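Local coordinates for protein dTDP-4-dehydrorhamnose 3,5-epimerase (Sulfolobus tokodaii, PDB 2B9U) that probably catalyses the epimerisation at C3' and C5' of dTDP-4-dehydro-6-deoxyglucose that yields dTDP-4-dehydro-beta-L-rhamnose, a step in dTDP-L-rhamnose synthesis, at residues A[55-63]-A[144-152]; A[72-83]-A[118-129]. All blocks are in the same frame, centred on the assembly; numbering follows the deposited sequence.

Contact 1. Residues A[55-63]-A[144-152]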
loop_
_atom_site.group_PDB
_atom_site.type_symbol
_atom_site.label_atom_id
_atom_site.label_comp_id
_atom_site.label_asym_id
_atom_site.label_seq_id
_atom_site.Cartn_x
_atom_site.Cartn_y
_atom_site.Cartn_z
ATOM N N GLY A 55 -18.294 -7.967 -9.297
ATOM C CA GLY A 55 -18.893 -9.275 -9.101
ATOM C C GLY A 55 -17.905 -10.356 -8.717
ATOM O O GLY A 55 -18.308 -11.458 -8.311
ATOM N N VAL A 56 -16.616 -10.054 -8.859
ATOM C CA VAL A 56 -15.569 -11.009 -8.506
ATOM C C VAL A 56 -15.669 -11.334 -7.018
ATOM O O VAL A 56 -15.898 -10.439 -6.205
ATOM C CB VAL A 56 -14.146 -10.477 -8.897
ATOM C CG1 VAL A 56 -13.044 -11.179 -8.116
ATOM C CG2 VAL A 56 -13.933 -10.623 -10.402
ATOM N N VAL A 57 -15.529 -12.616 -6.684
ATOM C CA VAL A 57 -15.369 -13.058 -5.309
ATOM C C VAL A 57 -13.995 -13.695 -5.166
ATOM O O VAL A 57 -13.602 -14.511 -6.005
ATOM C CB VAL A 57 -16.456 -14.095 -4.927
ATOM C CG1 VAL A 57 -16.192 -14.669 -3.532
ATOM C CG2 VAL A 57 -17.853 -13.482 -5.020
ATOM N N ARG A 58 -13.257 -13.291 -4.129
ATOM C CA ARG A 58 -11.998 -13.910 -3.760
ATOM C C ARG A 58 -12.127 -14.301 -2.293
ATOM O O ARG A 58 -12.506 -13.466 -1.477
ATOM C CB ARG A 58 -10.827 -12.933 -3.914
ATOM C CG ARG A 58 -10.562 -12.481 -5.340
ATOM C CD ARG A 58 -9.454 -11.434 -5.396
ATOM N NE ARG A 58 -9.383 -10.784 -6.699
ATOM C CZ ARG A 58 -8.516 -11.095 -7.662
ATOM N NH1 ARG A 58 -7.626 -12.061 -7.480
ATOM N NH2 ARG A 58 -8.534 -10.426 -8.804
ATOM N N GLY A 59 -11.815 -15.557 -1.968
ATOM C CA GLY A 59 -11.847 -16.027 -0.580
ATOM C C GLY A 59 -12.398 -17.443 -0.442
ATOM O O GLY A 59 -12.724 -18.079 -1.437
ATOM N N LEU A 60 -12.527 -17.940 0.786
ATOM C CA LEU A 60 -12.164 -17.208 2.002
ATOM C C LEU A 60 -10.847 -17.803 2.520
ATOM O O LEU A 60 -10.806 -18.957 2.965
ATOM C CB LEU A 60 -13.291 -17.304 3.046
ATOM C CG LEU A 60 -14.745 -17.081 2.586
ATOM C CD1 LEU A 60 -15.771 -17.321 3.710
ATOM C CD2 LEU A 60 -14.928 -15.699 2.015
ATOM N N HIS A 61 -9.773 -17.023 2.427
ATOM C CA HIS A 61 -8.419 -17.539 2.608
ATOM C C HIS A 61 -7.813 -17.286 3.972
ATOM O O HIS A 61 -8.063 -16.254 4.598
ATOM C CB HIS A 61 -7.480 -16.936 1.574
ATOM C CG HIS A 61 -7.941 -17.097 0.163
ATOM N ND1 HIS A 61 -7.904 -16.068 -0.750
ATOM C CD2 HIS A 61 -8.443 -18.167 -0.495
ATOM C CE1 HIS A 61 -8.357 -16.499 -1.913
ATOM N NE2 HIS A 61 -8.685 -17.771 -1.787
ATOM N N TYR A 62 -7.001 -18.245 4.409
ATOM C CA TYR A 62 -6.159 -18.121 5.603
ATOM C C TYR A 62 -4.927 -19.035 5.467
ATOM O O TYR A 62 -4.953 -20.018 4.726
ATOM C CB TYR A 62 -6.949 -18.450 6.886
ATOM C CG TYR A 62 -7.680 -19.775 6.856
ATOM C CD1 TYR A 62 -8.871 -19.920 6.141
ATOM C CD2 TYR A 62 -7.188 -20.887 7.539
ATOM C CE1 TYR A 62 -9.546 -21.127 6.102
ATOM C CE2 TYR A 62 -7.867 -22.112 7.503
ATOM C CZ TYR A 62 -9.048 -22.206 6.780
ATOM O OH TYR A 62 -9.733 -23.392 6.721
ATOM N N GLN A 63 -3.851 -18.690 6.163
ATOM C CA GLN A 63 -2.705 -19.577 6.291
ATOM C C GLN A 63 -2.705 -20.191 7.686
ATOM O O GLN A 63 -2.883 -19.490 8.677
ATOM C CB GLN A 63 -1.395 -18.841 5.992
ATOM C CG GLN A 63 -0.898 -19.053 4.556
ATOM C CD GLN A 63 0.269 -18.167 4.134
ATOM O OE1 GLN A 63 0.441 -17.907 2.938
ATOM N NE2 GLN A 63 1.069 -17.695 5.097
ATOM N N CYS A 144 -8.536 -22.755 2.703
ATOM C CA CYS A 144 -9.707 -21.926 2.482
ATOM C C CYS A 144 -11.001 -22.627 2.854
ATOM O O CYS A 144 -11.056 -23.864 2.955
ATOM C CB CYS A 144 -9.769 -21.428 1.026
ATOM S SG CYS A 144 -9.774 -22.745 -0.198
ATOM N N ILE A 145 -12.036 -21.822 3.077
ATOM C CA ILE A 145 -13.406 -22.312 3.211
ATOM C C ILE A 145 -14.238 -21.644 2.124
ATOM O O ILE A 145 -13.902 -20.550 1.677
ATOM C CB ILE A 145 -13.993 -22.074 4.628
ATOM C CG1 ILE A 145 -14.075 -20.573 4.954
ATOM C CG2 ILE A 145 -13.145 -22.817 5.685
ATOM C CD1 ILE A 145 -15.059 -20.215 6.043
ATOM N N SER A 146 -15.307 -22.310 1.693
ATOM C CA SER A 146 -16.105 -21.871 0.552
ATOM C C SER A 146 -16.732 -20.484 0.721
ATOM O O SER A 146 -17.285 -20.155 1.791
ATOM C CB SER A 146 -17.191 -22.915 0.236
ATOM O OG SER A 146 -18.051 -22.491 -0.811
ATOM N N TYR A 147 -16.637 -19.696 -0.353
ATOM C CA TYR A 147 -17.315 -18.408 -0.514
ATOM C C TYR A 147 -18.828 -18.533 -0.241
ATOM O O TYR A 147 -19.461 -17.579 0.196
ATOM C CB TYR A 147 -17.105 -17.898 -1.959
ATOM C CG TYR A 147 -18.082 -18.566 -2.896
ATOM C CD1 TYR A 147 -17.874 -19.881 -3.311
ATOM C CD2 TYR A 147 -19.262 -17.923 -3.291
ATOM C CE1 TYR A 147 -18.790 -20.537 -4.132
ATOM C CE2 TYR A 147 -20.199 -18.574 -4.113
ATOM C CZ TYR A 147 -19.947 -19.892 -4.520
ATOM O OH TYR A 147 -20.846 -20.571 -5.315
ATOM N N SER A 148 -19.402 -19.699 -0.557
ATOM C CA SER A 148 -20.845 -19.959 -0.423
ATOM C C SER A 148 -21.334 -19.903 1.024
ATOM O O SER A 148 -22.539 -19.953 1.285
ATOM C CB SER A 148 -21.210 -21.317 -1.014
ATOM O OG SER A 148 -20.598 -22.389 -0.308
ATOM N N TYR A 149 -20.389 -19.826 1.956
ATOM C CA TYR A 149 -20.696 -19.641 3.368
ATOM C C TYR A 149 -21.412 -18.318 3.594
ATOM O O TYR A 149 -22.153 -18.158 4.557
ATOM C CB TYR A 149 -19.416 -19.693 4.188
ATOM C CG TYR A 149 -19.660 -19.771 5.668
ATOM C CD1 TYR A 149 -20.131 -20.950 6.259
ATOM C CD2 TYR A 149 -19.423 -18.664 6.487
ATOM C CE1 TYR A 149 -20.364 -21.017 7.617
ATOM C CE2 TYR A 149 -19.645 -18.727 7.847
ATOM C CZ TYR A 149 -20.113 -19.902 8.403
ATOM O OH TYR A 149 -20.320 -19.955 9.750
ATOM N N ILE A 150 -21.201 -17.391 2.662
ATOM C CA ILE A 150 -21.640 -16.018 2.768
ATOM C C ILE A 150 -22.667 -15.748 1.693
ATOM O O ILE A 150 -22.587 -16.295 0.589
ATOM C CB ILE A 150 -20.419 -15.049 2.600
ATOM C CG1 ILE A 150 -19.393 -15.250 3.738
ATOM C CG2 ILE A 150 -20.857 -13.592 2.482
ATOM C CD1 ILE A 150 -19.900 -14.890 5.153
ATOM N N ASP A 151 -23.627 -14.887 2.016
ATOM C CA ASP A 151 -24.619 -14.432 1.060
ATOM C C ASP A 151 -24.107 -13.112 0.474
ATOM O O ASP A 151 -24.080 -12.089 1.147
ATOM C CB ASP A 151 -25.975 -14.279 1.784
ATOM C CG ASP A 151 -27.119 -13.919 0.852
ATOM O OD1 ASP A 151 -27.017 -14.119 -0.373
ATOM O OD2 ASP A 151 -28.143 -13.428 1.357
ATOM N N TRP A 152 -23.646 -13.171 -0.773
ATOM C CA TRP A 152 -23.035 -12.048 -1.480
ATOM C C TRP A 152 -24.107 -11.309 -2.276
ATOM O O TRP A 152 -25.028 -11.949 -2.785
ATOM C CB TRP A 152 -21.955 -12.568 -2.437
ATOM C CG TRP A 152 -20.827 -13.330 -1.746
ATOM C CD1 TRP A 152 -20.614 -14.680 -1.762
ATOM C CD2 TRP A 152 -19.782 -12.772 -0.944
ATOM N NE1 TRP A 152 -19.510 -14.998 -1.018
ATOM C CE2 TRP A 152 -18.968 -13.846 -0.510
ATOM C CE3 TRP A 152 -19.446 -11.468 -0.555
ATOM C CZ2 TRP A 152 -17.838 -13.656 0.292
ATOM C CZ3 TRP A 152 -18.323 -11.281 0.245
ATOM C CH2 TRP A 152 -17.536 -12.373 0.664
HETATM O O HOH W 1 -14.391 -20.060 -2.083
#

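Contact 2. Residues A[72-83]-A[118-129]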
loop_
_atom_site.group_PDB
_atom_site.type_symbol
_atom_site.label_atom_id
_atom_site.label_comp_id
_atom_site.label_asym_id
_atom_site.label_seq_id
_atom_site.Cartn_x
_atom_site.Cartn_y
_atom_site.Cartn_z
ATOM N N ILE A 72 -4.451 -6.246 6.931
ATOM C CA ILE A 72 -5.093 -4.940 6.889
ATOM C C ILE A 72 -5.518 -4.721 5.448
ATOM O O ILE A 72 -4.681 -4.683 4.541
ATOM C CB ILE A 72 -4.146 -3.786 7.324
ATOM C CG1 ILE A 72 -3.405 -4.136 8.617
ATOM C CG2 ILE A 72 -4.931 -2.489 7.469
ATOM C CD1 ILE A 72 -2.251 -3.176 8.932
ATOM N N ILE A 73 -6.831 -4.611 5.246
ATOM C CA ILE A 73 -7.414 -4.517 3.925
ATOM C C ILE A 73 -7.798 -3.067 3.645
ATOM O O ILE A 73 -8.467 -2.423 4.457
ATOM C CB ILE A 73 -8.688 -5.418 3.810
ATOM C CG1 ILE A 73 -8.387 -6.866 4.257
ATOM C CG2 ILE A 73 -9.310 -5.321 2.414
ATOM C CD1 ILE A 73 -7.221 -7.617 3.489
ATOM N N PHE A 74 -7.395 -2.579 2.476
ATOM C CA PHE A 74 -7.554 -1.174 2.112
ATOM C C PHE A 74 -7.973 -1.117 0.636
ATOM O O PHE A 74 -7.480 -1.899 -0.192
ATOM C CB PHE A 74 -6.240 -0.418 2.427
ATOM C CG PHE A 74 -6.206 1.020 1.952
ATOM C CD1 PHE A 74 -7.136 1.953 2.409
ATOM C CD2 PHE A 74 -5.221 1.440 1.058
ATOM C CE1 PHE A 74 -7.091 3.286 1.976
ATOM C CE2 PHE A 74 -5.172 2.768 0.621
ATOM C CZ PHE A 74 -6.114 3.689 1.072
ATOM N N VAL A 75 -8.923 -0.235 0.333
ATOM C CA VAL A 75 -9.522 -0.097 -1.002
ATOM C C VAL A 75 -9.362 1.322 -1.565
ATOM O O VAL A 75 -10.260 2.166 -1.411
ATOM C CB VAL A 75 -11.027 -0.530 -1.001
ATOM C CG1 VAL A 75 -11.606 -0.519 -2.427
ATOM C CG2 VAL A 75 -11.170 -1.927 -0.358
ATOM N N PRO A 76 -8.198 1.610 -2.176
ATOM C CA PRO A 76 -7.980 2.920 -2.812
ATOM C C PRO A 76 -8.837 3.218 -4.057
ATOM O O PRO A 76 -8.966 4.389 -4.420
ATOM C CB PRO A 76 -6.474 2.910 -3.157
ATOM C CG PRO A 76 -6.116 1.478 -3.202
ATOM C CD PRO A 76 -6.986 0.768 -2.228
ATOM N N LYS A 77 -9.385 2.194 -4.717
ATOM C CA LYS A 77 -10.310 2.409 -5.838
ATOM C C LYS A 77 -11.440 1.377 -5.809
ATOM O O LYS A 77 -11.196 0.216 -5.582
ATOM C CB LYS A 77 -9.576 2.377 -7.186
ATOM C CG LYS A 77 -10.435 2.775 -8.413
ATOM C CD LYS A 77 -9.572 2.884 -9.677
ATOM C CE LYS A 77 -10.266 3.716 -10.789
ATOM N NZ LYS A 77 -11.494 3.017 -11.321
ATOM N N GLY A 78 -12.676 1.825 -6.017
ATOM C CA GLY A 78 -13.843 0.940 -6.035
ATOM C C GLY A 78 -14.501 0.735 -4.677
ATOM O O GLY A 78 -14.365 1.568 -3.757
ATOM N N ARG A 79 -15.183 -0.400 -4.557
ATOM C CA ARG A 79 -16.067 -0.713 -3.437
ATOM C C ARG A 79 -16.055 -2.216 -3.287
ATOM O O ARG A 79 -16.310 -2.941 -4.263
ATOM C CB ARG A 79 -17.522 -0.323 -3.752
ATOM C CG ARG A 79 -17.876 1.147 -3.811
ATOM C CD ARG A 79 -19.381 1.303 -4.126
ATOM N NE ARG A 79 -20.258 0.758 -3.075
ATOM C CZ ARG A 79 -21.459 0.199 -3.270
ATOM N NH1 ARG A 79 -21.961 0.044 -4.494
ATOM N NH2 ARG A 79 -22.153 -0.243 -2.219
ATOM N N ILE A 80 -15.766 -2.701 -2.082
ATOM C CA ILE A 80 -15.868 -4.138 -1.824
ATOM C C ILE A 80 -16.734 -4.413 -0.587
ATOM O O ILE A 80 -16.841 -3.564 0.296
ATOM C CB ILE A 80 -14.469 -4.816 -1.655
ATOM C CG1 ILE A 80 -13.829 -4.427 -0.304
ATOM C CG2 ILE A 80 -13.570 -4.506 -2.849
ATOM C CD1 ILE A 80 -12.596 -5.271 0.074
ATOM N N LEU A 81 -17.358 -5.586 -0.541
ATOM C CA LEU A 81 -17.946 -6.072 0.694
ATOM C C LEU A 81 -16.933 -7.050 1.242
ATOM O O LEU A 81 -16.757 -8.126 0.701
ATOM C CB LEU A 81 -19.293 -6.778 0.466
ATOM C CG LEU A 81 -19.944 -7.394 1.731
ATOM C CD1 LEU A 81 -20.248 -6.317 2.786
ATOM C CD2 LEU A 81 -21.206 -8.186 1.365
ATOM N N ASP A 82 -16.271 -6.652 2.313
ATOM C CA ASP A 82 -15.199 -7.417 2.896
ATOM C C ASP A 82 -15.695 -8.249 4.075
ATOM O O ASP A 82 -16.502 -7.774 4.879
ATOM C CB ASP A 82 -14.113 -6.469 3.369
ATOM C CG ASP A 82 -12.804 -7.150 3.504
ATOM O OD1 ASP A 82 -12.346 -7.705 2.488
ATOM O OD2 ASP A 82 -12.260 -7.159 4.620
ATOM N N VAL A 83 -15.224 -9.491 4.167
ATOM C CA VAL A 83 -15.714 -10.424 5.184
ATOM C C VAL A 83 -14.548 -11.132 5.880
ATOM O O VAL A 83 -13.543 -11.467 5.238
ATOM C CB VAL A 83 -16.666 -11.492 4.569
ATOM C CG1 VAL A 83 -17.219 -12.406 5.640
ATOM C CG2 VAL A 83 -17.803 -10.834 3.794
ATOM N N HIS A 118 -10.486 -14.720 5.210
ATOM C CA HIS A 118 -10.852 -13.442 4.589
ATOM C C HIS A 118 -11.353 -13.574 3.142
ATOM O O HIS A 118 -10.781 -14.274 2.332
ATOM C CB HIS A 118 -9.677 -12.439 4.673
ATOM C CG HIS A 118 -9.817 -11.260 3.750
ATOM N ND1 HIS A 118 -8.959 -11.033 2.698
ATOM C CD2 HIS A 118 -10.736 -10.268 3.701
ATOM C CE1 HIS A 118 -9.337 -9.952 2.042
ATOM N NE2 HIS A 118 -10.411 -9.467 2.634
ATOM N N GLY A 119 -12.413 -12.864 2.815
ATOM C CA GLY A 119 -12.836 -12.780 1.434
ATOM C C GLY A 119 -13.557 -11.481 1.184
ATOM O O GLY A 119 -13.840 -10.732 2.119
ATOM N N PHE A 120 -13.839 -11.210 -0.084
ATOM C CA PHE A 120 -14.664 -10.067 -0.451
ATOM C C PHE A 120 -15.322 -10.294 -1.796
ATOM O O PHE A 120 -14.844 -11.104 -2.592
ATOM C CB PHE A 120 -13.856 -8.755 -0.483
ATOM C CG PHE A 120 -12.756 -8.726 -1.520
ATOM C CD1 PHE A 120 -13.007 -8.287 -2.823
ATOM C CD2 PHE A 120 -11.463 -9.106 -1.186
ATOM C CE1 PHE A 120 -11.996 -8.236 -3.764
ATOM C CE2 PHE A 120 -10.439 -9.062 -2.137
ATOM C CZ PHE A 120 -10.699 -8.630 -3.418
ATOM N N GLN A 121 -16.415 -9.576 -2.031
ATOM C CA GLN A 121 -16.919 -9.372 -3.376
ATOM C C GLN A 121 -16.699 -7.925 -3.831
ATOM O O GLN A 121 -16.980 -6.971 -3.088
ATOM C CB GLN A 121 -18.393 -9.759 -3.504
ATOM C CG GLN A 121 -18.899 -9.661 -4.951
ATOM C CD GLN A 121 -20.282 -10.233 -5.138
ATOM O OE1 GLN A 121 -21.207 -9.931 -4.382
ATOM N NE2 GLN A 121 -20.436 -11.051 -6.161
ATOM N N ALA A 122 -16.171 -7.771 -5.044
ATOM C CA ALA A 122 -16.058 -6.446 -5.652
ATOM C C ALA A 122 -17.454 -5.952 -6.057
ATOM O O ALA A 122 -18.166 -6.621 -6.817
ATOM C CB ALA A 122 -15.092 -6.477 -6.843
ATOM N N LEU A 123 -17.846 -4.797 -5.507
ATOM C CA LEU A 123 -19.145 -4.191 -5.765
ATOM C C LEU A 123 -19.079 -3.334 -7.035
ATOM O O LEU A 123 -20.072 -3.119 -7.729
ATOM C CB LEU A 123 -19.607 -3.370 -4.533
ATOM C CG LEU A 123 -19.706 -4.150 -3.212
ATOM C CD1 LEU A 123 -20.161 -3.274 -2.067
ATOM C CD2 LEU A 123 -20.624 -5.384 -3.306
ATOM N N GLU A 124 -17.872 -2.861 -7.305
ATOM C CA GLU A 124 -17.487 -2.134 -8.491
ATOM C C GLU A 124 -16.143 -2.755 -8.831
ATOM O O GLU A 124 -15.584 -3.512 -8.019
ATOM C CB GLU A 124 -17.226 -0.651 -8.153
ATOM C CG GLU A 124 -18.424 0.208 -7.834
ATOM C CD GLU A 124 -18.038 1.650 -7.467
ATOM O OE1 GLU A 124 -16.922 2.126 -7.820
ATOM O OE2 GLU A 124 -18.866 2.318 -6.804
ATOM N N ASP A 125 -15.608 -2.405 -9.994
ATOM C CA ASP A 125 -14.206 -2.671 -10.332
ATOM C C ASP A 125 -13.381 -2.046 -9.227
ATOM O O ASP A 125 -13.529 -0.848 -8.965
ATOM C CB ASP A 125 -13.830 -2.013 -11.665
ATOM C CG ASP A 125 -14.279 -2.815 -12.883
ATOM O OD1 ASP A 125 -15.061 -3.778 -12.741
ATOM O OD2 ASP A 125 -13.830 -2.467 -14.000
ATOM N N SER A 126 -12.544 -2.852 -8.571
ATOM C CA SER A 126 -11.849 -2.441 -7.340
ATOM C C SER A 126 -10.374 -2.837 -7.253
ATOM O O SER A 126 -9.986 -3.947 -7.645
ATOM C CB SER A 126 -12.534 -3.041 -6.105
ATOM O OG SER A 126 -13.860 -2.596 -5.988
ATOM N N ILE A 127 -9.588 -1.923 -6.698
ATOM C CA ILE A 127 -8.218 -2.191 -6.285
ATOM C C ILE A 127 -8.183 -2.370 -4.783
ATOM O O ILE A 127 -8.548 -1.458 -4.002
ATOM C CB ILE A 127 -7.249 -1.055 -6.687
ATOM C CG1 ILE A 127 -7.201 -0.909 -8.213
ATOM C CG2 ILE A 127 -5.842 -1.320 -6.143
ATOM C CD1 ILE A 127 -6.757 0.462 -8.668
ATOM N N VAL A 128 -7.729 -3.549 -4.390
ATOM C CA VAL A 128 -7.566 -3.886 -2.997
ATOM C C VAL A 128 -6.074 -4.024 -2.719
ATOM O O VAL A 128 -5.337 -4.637 -3.508
ATOM C CB VAL A 128 -8.363 -5.190 -2.663
ATOM C CG1 VAL A 128 -8.153 -5.654 -1.233
ATOM C CG2 VAL A 128 -9.834 -4.963 -2.927
ATOM N N ILE A 129 -5.646 -3.415 -1.618
ATOM C CA ILE A 129 -4.303 -3.558 -1.060
ATOM C C ILE A 129 -4.405 -4.389 0.205
ATOM O O ILE A 129 -5.277 -4.158 1.055
ATOM C CB ILE A 129 -3.670 -2.180 -0.709
ATOM C CG1 ILE A 129 -3.764 -1.226 -1.902
ATOM C CG2 ILE A 129 -2.218 -2.339 -0.191
ATOM C CD1 ILE A 129 -2.608 -1.203 -2.838
HETATM O O HOH W 2 -21.626 1.436 -6.789
#

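Contact 1. Residues A[55-63]-A[144-152]
Leu-60 and Ile-145 join the backbones where the edge of the jelly-roll (cupin) sheet passes into a loop. Two main-chain hydrogen bonds link them, Leu-60 N to Ile-145 O and Ile-145 N to Leu-60 O, both 3.1 Å. Next to them, His-61 and Cys-144 form an antiparallel non-hydrogen-bonded pair. A water carries the polar link onward, donating to Gly-59 O and accepting from Tyr-147 N.

Apolar packing centres on Leu-60, whose branched end serves two neighbours: CD1 lies 3.8 Å from Ile-145 CD1, while CD2 meets the edge of the Trp-152 ring at CZ2. Val-57 is short enough to fit over one face of that indole and to press CG1 against Tyr-147 CB (3.7 Å); Ile-150 CG2 lies on the opposite face. Ile-145 CG2 packs against Tyr-62 at CE1, the two side chains crossing at about a right angle, and the Tyr-62 hydroxyl is hydrogen-bonded to Glu-173 O.

Cys-144 SG, turned between its backbone N and carbonyl carbon (chi1 57°), forms the disulfide with Cys-166. His-61 NE2 is hydrogen-bonded to Asp-163 OD1.

Within the loop, Tyr-147 O accepts from Ile-150 N and Trp-152 NE1 on opposite faces of its plane; Trp-152 NE1 lies 2.9 Å from Tyr-147 O, 42° out of that plane.

Contact 2. Residues A[72-83]-A[118-129]
Asp-82 and His-118 meet in a His-carboxylate hydrogen bond between neighbouring strands of the jelly roll. His-118 NE2 donates a hydrogen bond to the syn lone pair of Asp-82 OD1 at 2.6 Å, with the acceptor only 5° from the imidazole plane. The histidine's CG stands opposite its own N (chi1 164°), which carries the ring across to the acid. Ile-73 CD1 lies over one ring face, a CH-pi contact 3.9 Å from the His-118 ring centroid; isoleucine's two branches suit the place, CG1 and CD1 reaching the ring while CG2 packs on Val-128 CG1. Replacing His-118 by an alanine is likely to leave Asp-82 OD1 without this donor and to open a gap under Ile-73 CD1.

Ile-80 divides its branches: CD1 touches Phe-120 CB at 3.7 Å, and CG2 rests near Val-128 CG2.

At the turn, Ser-126 OG accepts from Arg-79 N at 2.9 Å and donates to Glu-124 O, a dual role suited to a hydroxyl. Gly-78 must be glycine, since a CB would strike Ser-126 OG and Asp-125 O. Arg-79 bends at chi3 (64°), laying one guanidinium face against Leu-123 CD1, 3.6 Å from Arg-79 NH2; NE forms a salt bridge with Glu-101, while a water joins NH1 to Glu-124 OE2.

A beta bulge shifts the register by one between Phe-74 and Lys-77; the pairing is interrupted between Lys-77 and Ile-80. Because the chain turns a corner at Pro-76, strand 72-75 pairs with 126-129 in one sheet and 79-83 with 118-122 in the other. Strand 97-103 flanks 79-86, strand 109-112 flanks 70-75, and Met-49 of the second subunit packs on Phe-74 and Pro-76.

In the fold
After the N-terminal strands 3-9 to 44-52, the chain enters strand 57-63, the first partner of contact 1, then strand 70-75, turns the corner into strand 79-86, and returns later through strands 116-122 and 126-133. Contact 2 closes the loop spanning 84-117. Contact 1 is closed last, when the chain leaves strand 142-144 and its following loop packs back on 55-63, so contact 2 is nested inside the larger loop. The two do not cross but touch: strands 57-63 and 116-122 are neighbours in the five-stranded sheet, and Gly-55 and Val-56 are probably hydrogen-bonded to the backbone of Ala-122. Contact 2 joins both sheets of the jelly roll; contact 1 finishes one edge.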